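Local coordinates for uncharacterized protein (Leptospira interrogans serogroup Icterohaemorrhagiae serovar copenhageni, PDB 6ULO) that is of unknown function but is a predicted membrane protein whose soluble part carries a domain probably related to the NADP-binding Rossmann folds, at residues L56-V70 and I78-D91. Sequence-based numbering, arbitrary orientation. Where two conformers were deposited one is given.
Sequences LIPHVQNLGNVYVGV and IAAWAKSDFIYLMD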
ATOM      1  N   LEU A  56      11.754   6.855  -1.941  1.00 11.41           N
ATOM      2  CA  LEU A  56      11.533   6.238  -0.637  1.00 12.46           C
ATOM      3  C   LEU A  56      12.580   5.199  -0.293  1.00 11.55           C
ATOM      4  O   LEU A  56      12.694   4.838   0.885  1.00 12.71           O
ATOM      5  CB  LEU A  56      10.171   5.551  -0.631  1.00 13.01           C
ATOM      6  CG  LEU A  56       8.968   6.469  -0.846  1.00 12.89           C
ATOM      7  CD1 LEU A  56       7.719   5.641  -0.995  1.00 13.16           C
ATOM      8  CD2 LEU A  56       8.844   7.504   0.285  1.00 13.60           C
ATOM      9  N   ILE A  57      13.301   4.655  -1.295  1.00 11.79           N
ATOM     10  CA  ILE A  57      14.176   3.507  -1.047  1.00 12.45           C
ATOM     11  C   ILE A  57      15.068   3.664   0.177  1.00 13.76           C
ATOM     12  O   ILE A  57      15.072   2.768   1.022  1.00 13.61           O
ATOM     13  CB  ILE A  57      14.943   3.119  -2.313  1.00 13.59           C
ATOM     14  CG1 ILE A  57      13.977   2.628  -3.399  1.00 13.29           C
ATOM     15  CG2 ILE A  57      16.006   2.041  -1.966  1.00 14.89           C
ATOM     16  CD1 ILE A  57      14.651   2.494  -4.763  1.00 14.45           C
ATOM     17  N   PRO A  58      15.838   4.733   0.331  1.00 14.31           N
ATOM     18  CA  PRO A  58      16.756   4.791   1.485  1.00 15.60           C
ATOM     19  C   PRO A  58      16.035   4.861   2.812  1.00 15.59           C
ATOM     20  O   PRO A  58      16.629   4.490   3.830  1.00 17.59           O
ATOM     21  CB  PRO A  58      17.591   6.056   1.241  1.00 16.56           C
ATOM     22  CG  PRO A  58      16.972   6.766   0.076  1.00 17.46           C
ATOM     23  CD  PRO A  58      16.059   5.821  -0.645  1.00 13.91           C
ATOM     24  N   HIS A  59      14.788   5.329   2.823  1.00 13.74           N
ATOM     25  CA  HIS A  59      13.992   5.393   4.048  1.00 13.97           C
ATOM     26  C   HIS A  59      13.351   4.068   4.415  1.00 14.12           C
ATOM     27  O   HIS A  59      13.314   3.708   5.601  1.00 14.81           O
ATOM     28  CB  HIS A  59      12.921   6.462   3.882  1.00 13.50           C
ATOM     29  CG  HIS A  59      13.496   7.816   3.660  1.00 14.11           C
ATOM     30  ND1 HIS A  59      14.043   8.554   4.685  1.00 16.29           N
ATOM     31  CD2 HIS A  59      13.663   8.545   2.529  1.00 15.77           C
ATOM     32  CE1 HIS A  59      14.514   9.682   4.196  1.00 15.59           C
ATOM     33  NE2 HIS A  59      14.295   9.702   2.894  1.00 15.97           N
ATOM     34  N   VAL A  60      12.796   3.349   3.439  1.00 13.56           N
ATOM     35  CA  VAL A  60      12.041   2.144   3.753  1.00 13.35           C
ATOM     36  C   VAL A  60      12.838   0.852   3.659  1.00 13.48           C
ATOM     37  O   VAL A  60      12.360  -0.178   4.147  1.00 14.47           O
ATOM     38  CB  VAL A  60      10.766   2.045   2.891  1.00 12.77           C
ATOM     39  CG1 VAL A  60       9.885   3.256   3.078  1.00 13.94           C
ATOM     40  CG2 VAL A  60      11.118   1.831   1.420  1.00 13.35           C
ATOM     41  N   GLN A  61      14.004   0.851   3.020  1.00 14.54           N
ATOM     42  CA  GLN A  61      14.680  -0.415   2.772  0.59 16.45           C
ATOM     43  C   GLN A  61      14.939  -1.160   4.079  1.00 16.06           C
ATOM     44  O   GLN A  61      15.403  -0.587   5.076  1.00 16.60           O
ATOM     45  CB  GLN A  61      15.978  -0.210   1.995  0.59 19.19           C
ATOM     46  CG  GLN A  61      17.005   0.661   2.680  0.59 22.17           C
ATOM     47  CD  GLN A  61      18.187   0.910   1.780  0.59 25.97           C
ATOM     48  OE1 GLN A  61      18.313   0.272   0.735  0.59 28.04           O
ATOM     49  NE2 GLN A  61      19.055   1.847   2.163  0.59 27.75           N
ATOM     50  N   ASN A  62      14.570  -2.447   4.088  1.00 14.79           N
ATOM     51  CA  ASN A  62      14.843  -3.350   5.204  1.00 15.63           C
ATOM     52  C   ASN A  62      14.136  -2.989   6.503  1.00 15.44           C
ATOM     53  O   ASN A  62      14.476  -3.545   7.538  1.00 17.19           O
ATOM     54  CB  ASN A  62      16.342  -3.514   5.442  1.00 18.77           C
ATOM     55  CG  ASN A  62      17.033  -4.051   4.236  1.00 22.40           C
ATOM     56  OD1 ASN A  62      16.530  -4.958   3.583  1.00 23.76           O
ATOM     57  ND2 ASN A  62      18.187  -3.482   3.911  1.00 25.21           N
ATOM     58  N   LEU A  63      13.117  -2.120   6.499  1.00 14.60           N
ATOM     59  CA  LEU A  63      12.399  -1.851   7.754  1.00 14.93           C
ATOM     60  C   LEU A  63      11.691  -3.081   8.312  1.00 14.98           C
ATOM     61  O   LEU A  63      11.508  -3.179   9.532  1.00 16.34           O
ATOM     62  CB  LEU A  63      11.386  -0.726   7.558  1.00 15.81           C
ATOM     63  CG  LEU A  63      11.960   0.666   7.472  1.00 17.22           C
ATOM     64  CD1 LEU A  63      10.815   1.639   7.286  1.00 17.48           C
ATOM     65  CD2 LEU A  63      12.765   1.015   8.700  1.00 19.25           C
ATOM     66  N   GLY A  64      11.266  -4.004   7.448  1.00 14.45           N
ATOM     67  CA  GLY A  64      10.665  -5.258   7.869  1.00 14.67           C
ATOM     68  C   GLY A  64       9.363  -5.013   8.623  1.00 13.74           C
ATOM     69  O   GLY A  64       8.658  -4.011   8.422  1.00 13.90           O
ATOM     70  N   ASN A  65       9.038  -5.955   9.509  1.00 13.79           N
ATOM     71  CA  ASN A  65       7.789  -5.913  10.262  1.00 12.83           C
ATOM     72  C   ASN A  65       6.577  -5.931   9.338  1.00 11.74           C
ATOM     73  O   ASN A  65       6.704  -6.346   8.177  1.00 12.20           O
ATOM     74  CB  ASN A  65       7.781  -4.741  11.246  1.00 14.18           C
ATOM     75  CG  ASN A  65       8.804  -4.947  12.361  1.00 16.15           C
ATOM     76  OD1 ASN A  65       8.759  -5.942  13.071  1.00 17.19           O
ATOM     77  ND2 ASN A  65       9.733  -4.039  12.490  1.00 20.28           N
ATOM     78  N   VAL A  66       5.401  -5.545   9.826  1.00 11.65           N
ATOM     79  CA  VAL A  66       4.183  -5.665   9.023  1.00 11.43           C
ATOM     80  C   VAL A  66       3.996  -4.418   8.163  1.00 11.63           C
ATOM     81  O   VAL A  66       4.332  -3.296   8.565  1.00 13.18           O
ATOM     82  CB  VAL A  66       2.965  -5.970   9.931  1.00 11.83           C
ATOM     83  CG1 VAL A  66       1.661  -6.020   9.136  1.00 13.28           C
ATOM     84  CG2 VAL A  66       3.210  -7.285  10.666  1.00 12.61           C
ATOM     85  N   TYR A  67       3.418  -4.586   6.975  1.00 10.68           N
ATOM     86  CA  TYR A  67       3.113  -3.478   6.078  1.00 10.58           C
ATOM     87  C   TYR A  67       1.601  -3.286   6.074  1.00 10.31           C
ATOM     88  O   TYR A  67       0.870  -4.278   5.946  1.00 10.44           O
ATOM     89  CB  TYR A  67       3.575  -3.858   4.653  1.00 11.06           C
ATOM     90  CG  TYR A  67       3.390  -2.738   3.666  1.00  9.87           C
ATOM     91  CD1 TYR A  67       4.464  -1.955   3.294  1.00 10.54           C
ATOM     92  CD2 TYR A  67       2.147  -2.439   3.130  1.00 10.36           C
ATOM     93  CE1 TYR A  67       4.321  -0.898   2.401  1.00 10.20           C
ATOM     94  CE2 TYR A  67       1.997  -1.382   2.232  1.00 10.46           C
ATOM     95  CZ  TYR A  67       3.101  -0.620   1.883  1.00 10.00           C
ATOM     96  OH  TYR A  67       2.976   0.435   1.009  1.00 11.00           O
ATOM     97  N   VAL A  68       1.118  -2.031   6.172  1.00  9.99           N
ATOM     98  CA  VAL A  68      -0.302  -1.700   5.980  1.00  9.60           C
ATOM     99  C   VAL A  68      -0.389  -0.587   4.946  1.00  9.89           C
ATOM    100  O   VAL A  68       0.309   0.420   5.084  1.00 10.57           O
ATOM    101  CB  VAL A  68      -0.943  -1.213   7.292  1.00 10.12           C
ATOM    102  CG1 VAL A  68      -2.411  -0.854   7.061  1.00 11.53           C
ATOM    103  CG2 VAL A  68      -0.742  -2.279   8.382  1.00 11.48           C
ATOM    104  N   GLY A  69      -1.226  -0.737   3.924  1.00  9.98           N
ATOM    105  CA  GLY A  69      -1.354   0.357   2.967  1.00 10.06           C
ATOM    106  C   GLY A  69      -2.678   0.418   2.256  1.00  9.66           C
ATOM    107  O   GLY A  69      -3.318  -0.612   1.989  1.00 10.09           O
ATOM    108  N   VAL A  70      -3.089   1.652   1.932  1.00  9.60           N
ATOM    109  CA  VAL A  70      -4.190   1.901   1.015  1.00  9.90           C
ATOM    110  C   VAL A  70      -3.691   1.718  -0.418  1.00 10.16           C
ATOM    111  O   VAL A  70      -2.483   1.748  -0.687  1.00 10.69           O
ATOM    112  CB  VAL A  70      -4.792   3.309   1.226  1.00 10.99           C
ATOM    113  CG1 VAL A  70      -5.181   3.515   2.699  1.00 12.53           C
ATOM    114  CG2 VAL A  70      -3.829   4.385   0.740  1.00 11.81           C
ATOM    115  N   ILE A  78       6.806  -1.053  -2.368  1.00 10.52           N
ATOM    116  CA  ILE A  78       7.436  -0.556  -1.153  1.00 10.83           C
ATOM    117  C   ILE A  78       7.721  -1.711  -0.195  1.00 10.36           C
ATOM    118  O   ILE A  78       8.779  -1.762   0.450  1.00 11.27           O
ATOM    119  CB  ILE A  78       6.544   0.513  -0.505  1.00 10.77           C
ATOM    120  CG1 ILE A  78       6.287   1.678  -1.466  1.00 11.49           C
ATOM    121  CG2 ILE A  78       7.125   0.977   0.809  1.00 12.01           C
ATOM    122  CD1 ILE A  78       5.219   2.685  -0.969  1.00 11.94           C
ATOM    123  N   ALA A  79       6.776  -2.666  -0.092  1.00 10.44           N
ATOM    124  CA  ALA A  79       6.947  -3.809   0.811  1.00 10.77           C
ATOM    125  C   ALA A  79       8.131  -4.678   0.406  1.00 10.47           C
ATOM    126  O   ALA A  79       8.813  -5.245   1.273  1.00 11.50           O
ATOM    127  CB  ALA A  79       5.680  -4.652   0.850  1.00 12.26           C
ATOM    128  N   ALA A  80       8.390  -4.826  -0.905  1.00 11.55           N
ATOM    129  CA  ALA A  80       9.558  -5.600  -1.311  1.00 11.59           C
ATOM    130  C   ALA A  80      10.843  -4.904  -0.874  1.00 11.68           C
ATOM    131  O   ALA A  80      11.788  -5.554  -0.417  1.00 13.70           O
ATOM    132  CB  ALA A  80       9.538  -5.829  -2.827  1.00 12.09           C
ATOM    133  N   TRP A  81      10.907  -3.575  -1.037  1.00 11.99           N
ATOM    134  CA  TRP A  81      12.077  -2.835  -0.561  1.00 12.22           C
ATOM    135  C   TRP A  81      12.246  -3.003   0.941  1.00 12.36           C
ATOM    136  O   TRP A  81      13.372  -3.140   1.447  1.00 13.24           O
ATOM    137  CB  TRP A  81      11.903  -1.356  -0.885  1.00 11.85           C
ATOM    138  CG  TRP A  81      11.915  -1.010  -2.342  1.00 11.39           C
ATOM    139  CD1 TRP A  81      12.438  -1.759  -3.355  1.00 12.03           C
ATOM    140  CD2 TRP A  81      11.345   0.148  -2.956  1.00 12.05           C
ATOM    141  NE1 TRP A  81      12.259  -1.121  -4.580  1.00 12.36           N
ATOM    142  CE2 TRP A  81      11.594   0.055  -4.349  1.00 11.68           C
ATOM    143  CE3 TRP A  81      10.670   1.270  -2.466  1.00 11.48           C
ATOM    144  CZ2 TRP A  81      11.201   1.052  -5.239  1.00 11.94           C
ATOM    145  CZ3 TRP A  81      10.236   2.244  -3.353  1.00 12.11           C
ATOM    146  CH2 TRP A  81      10.535   2.147  -4.712  1.00 11.94           C
ATOM    147  N   ALA A  82      11.135  -2.943   1.680  1.00 12.34           N
ATOM    148  CA  ALA A  82      11.182  -3.055   3.132  1.00 12.30           C
ATOM    149  C   ALA A  82      11.418  -4.480   3.603  1.00 13.33           C
ATOM    150  O   ALA A  82      11.780  -4.673   4.771  1.00 13.87           O
ATOM    151  CB  ALA A  82       9.870  -2.533   3.710  1.00 13.09           C
ATOM    152  N   LYS A  83      11.250  -5.480   2.733  1.00 12.27           N
ATOM    153  CA  LYS A  83      11.202  -6.875   3.177  1.00 13.34           C
ATOM    154  C   LYS A  83      10.182  -7.044   4.307  1.00 13.65           C
ATOM    155  O   LYS A  83      10.446  -7.658   5.352  1.00 14.13           O
ATOM    156  CB  LYS A  83      12.594  -7.398   3.552  1.00 16.93           C
ATOM    157  CG  LYS A  83      13.551  -7.338   2.377  1.00 19.68           C
ATOM    158  CD  LYS A  83      14.923  -7.818   2.739  1.00 23.28           C
ATOM    159  CE  LYS A  83      15.863  -7.666   1.542  1.00 26.35           C
ATOM    160  NZ  LYS A  83      17.130  -8.382   1.774  1.00 29.47           N
ATOM    161  N   SER A  84       8.979  -6.534   4.061  1.00 12.78           N
ATOM    162  CA  SER A  84       7.898  -6.704   5.028  1.00 11.74           C
ATOM    163  C   SER A  84       7.579  -8.182   5.257  1.00 12.59           C
ATOM    164  O   SER A  84       7.609  -8.989   4.325  1.00 12.73           O
ATOM    165  CB  SER A  84       6.653  -5.988   4.514  1.00 12.16           C
ATOM    166  OG  SER A  84       6.914  -4.628   4.206  1.00 12.80           O
ATOM    167  N   ASP A  85       7.221  -8.526   6.497  1.00 11.88           N
ATOM    168  CA  ASP A  85       6.901  -9.918   6.808  1.00 11.93           C
ATOM    169  C   ASP A  85       5.496 -10.306   6.354  1.00 11.69           C
ATOM    170  O   ASP A  85       5.255 -11.463   6.011  1.00 12.79           O
ATOM    171  CB  ASP A  85       6.960 -10.148   8.315  1.00 12.99           C
ATOM    172  CG  ASP A  85       8.306  -9.877   8.907  1.00 16.45           C
ATOM    173  OD1 ASP A  85       9.306 -10.263   8.284  1.00 18.36           O
ATOM    174  OD2 ASP A  85       8.344  -9.336  10.050  1.00 17.59           O
ATOM    175  N   PHE A  86       4.554  -9.365   6.391  1.00 11.80           N
ATOM    176  CA  PHE A  86       3.162  -9.569   6.012  1.00 11.26           C
ATOM    177  C   PHE A  86       2.674  -8.244   5.464  1.00 11.14           C
ATOM    178  O   PHE A  86       3.202  -7.192   5.834  1.00 11.28           O
ATOM    179  CB  PHE A  86       2.283  -9.953   7.217  1.00 12.24           C
ATOM    180  CG  PHE A  86       2.767 -11.167   7.974  1.00 12.66           C
ATOM    181  CD1 PHE A  86       2.391 -12.442   7.563  1.00 13.28           C
ATOM    182  CD2 PHE A  86       3.618 -11.050   9.059  1.00 13.81           C
ATOM    183  CE1 PHE A  86       2.843 -13.578   8.213  1.00 14.22           C
ATOM    184  CE2 PHE A  86       4.072 -12.191   9.734  1.00 14.40           C
ATOM    185  CZ  PHE A  86       3.689 -13.458   9.289  1.00 14.51           C
ATOM    186  N   ILE A  87       1.701  -8.303   4.560  1.00 10.72           N
ATOM    187  CA  ILE A  87       1.183  -7.111   3.891  1.00 10.10           C
ATOM    188  C   ILE A  87      -0.335  -7.075   4.015  1.00 10.23           C
ATOM    189  O   ILE A  87      -1.018  -7.927   3.427  1.00 11.29           O
ATOM    190  CB  ILE A  87       1.573  -7.074   2.406  1.00 10.68           C
ATOM    191  CG1 ILE A  87       3.079  -7.174   2.215  1.00 11.03           C
ATOM    192  CG2 ILE A  87       0.988  -5.821   1.744  1.00 12.08           C
ATOM    193  CD1 ILE A  87       3.506  -7.298   0.763  1.00 11.44           C
ATOM    194  N   TYR A  88      -0.864  -6.080   4.739  1.00 10.08           N
ATOM    195  CA  TYR A  88      -2.290  -5.766   4.680  1.00  9.86           C
ATOM    196  C   TYR A  88      -2.536  -4.681   3.624  1.00  9.48           C
ATOM    197  O   TYR A  88      -1.945  -3.599   3.684  1.00 10.80           O
ATOM    198  CB  TYR A  88      -2.782  -5.244   6.028  1.00 10.44           C
ATOM    199  CG  TYR A  88      -3.193  -6.321   7.006  1.00 10.86           C
ATOM    200  CD1 TYR A  88      -4.182  -7.250   6.692  1.00 11.55           C
ATOM    201  CD2 TYR A  88      -2.694  -6.314   8.314  1.00 11.70           C
ATOM    202  CE1 TYR A  88      -4.626  -8.204   7.645  1.00 11.03           C
ATOM    203  CE2 TYR A  88      -3.146  -7.233   9.274  1.00 11.42           C
ATOM    204  CZ  TYR A  88      -4.109  -8.155   8.918  1.00 12.04           C
ATOM    205  OH  TYR A  88      -4.533  -9.026   9.868  1.00 13.25           O
ATOM    206  N   LEU A  89      -3.406  -4.962   2.679  1.00  9.56           N
ATOM    207  CA  LEU A  89      -3.841  -3.986   1.681  1.00  9.83           C
ATOM    208  C   LEU A  89      -5.252  -3.617   2.085  1.00  9.55           C
ATOM    209  O   LEU A  89      -6.204  -4.339   1.784  1.00 10.43           O
ATOM    210  CB  LEU A  89      -3.770  -4.573   0.274  1.00  9.90           C
ATOM    211  CG  LEU A  89      -2.370  -5.058  -0.122  1.00 10.18           C
ATOM    212  CD1 LEU A  89      -2.441  -5.716  -1.469  1.00 11.80           C
ATOM    213  CD2 LEU A  89      -1.404  -3.891  -0.185  1.00 11.24           C
ATOM    214  N   MET A  90      -5.388  -2.513   2.807  1.00  9.87           N
ATOM    215  CA  MET A  90      -6.675  -2.099   3.356  1.00 10.51           C
ATOM    216  C   MET A  90      -7.195  -0.932   2.531  1.00 10.05           C
ATOM    217  O   MET A  90      -6.550   0.122   2.492  1.00 10.91           O
ATOM    218  CB  MET A  90      -6.550  -1.654   4.820  1.00 11.03           C
ATOM    219  CG  MET A  90      -7.906  -1.276   5.390  1.00 11.11           C
ATOM    220  SD  MET A  90      -7.831  -0.494   7.052  1.00 12.24           S
ATOM    221  CE  MET A  90      -7.410   1.169   6.578  1.00 14.46           C
ATOM    222  N   ASP A  91      -8.353  -1.084   1.901  1.00 10.68           N
ATOM    223  CA  ASP A  91      -8.922   0.004   1.114  1.00 10.96           C
ATOM    224  C   ASP A  91     -10.428   0.043   1.317  1.00 11.74           C
ATOM    225  O   ASP A  91     -11.048  -0.933   1.747  1.00 11.60           O
ATOM    226  CB  ASP A  91      -8.537  -0.136  -0.369  1.00 12.15           C
ATOM    227  CG  ASP A  91      -8.565   1.176  -1.133  1.00 12.79           C
ATOM    228  OD1 ASP A  91      -7.490   1.823  -1.185  1.00 11.90           O
ATOM    229  OD2 ASP A  91      -9.638   1.522  -1.702  1.00 15.23           O
TER
HETATM  230  O   HOH W   1       6.904  -3.177   6.493  1.00 13.76           O
HETATM  231  O   HOH W   2      11.022  -8.111   9.695  1.00 23.28           O
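With CG turned anti to the backbone N (chi1 -176°), Tyr67 leans from its strand against helix 74-82: CG2 of Ile78 meets the ring edge in plane, 3.7 Å from CE1 of Tyr67, while Ala79 CB comes up obliquely on CD1. Ile87 CG2 of the neighbouring strand comes up obliquely on CD2. Trp81, its CG beside the backbone N (chi1 -67°), turns its indole toward helix 57-60. There Ile57 CG1 sits 3.4 Å from the centroid of the six-membered Trp81 ring, only 3° off the normal, a CH-pi contact over the face, and Val60 CG2 reaches the indole edge near CE3. The two backbones are joined by seven hydrogen bonds. Within the type II turn from Val60 to Leu63, Asn62 N bonds to Trp81 O at 3.0 Å, and just past it Gly64 N bonds to Ala82 O at 2.8 Å. These two carbonyls belong to the last helical turn, which Lys83, with positive phi, closes as a Schellman motif. Asp85 N then bonds to Asn65 O, and a parallel ladder follows in which Tyr67 and Gly69 each give their N-H and take one at their O: Tyr67 N to Phe86 O (2.9 Å), Tyr88 N to Tyr67 O (2.8 Å), Gly69 N to Tyr88 O and Met90 N to Gly69 O. One water links Gly64 O to Ser84 OG; another joins Asn65 N to Asp85 OD2. The contact joins elements of the beta-alpha-beta unit of strand 66-69, helix 74-82 and strand 86-91, as in Rossmann-like folds. Asn75 of that helix takes up Tyr67 OH by hydrogen bond. Strand 218-222 pairs with the other edge of strand 66-69, helix 203-214 packs on Val66 and Val68, and helix 176-187 lies against Trp81 and Ile87.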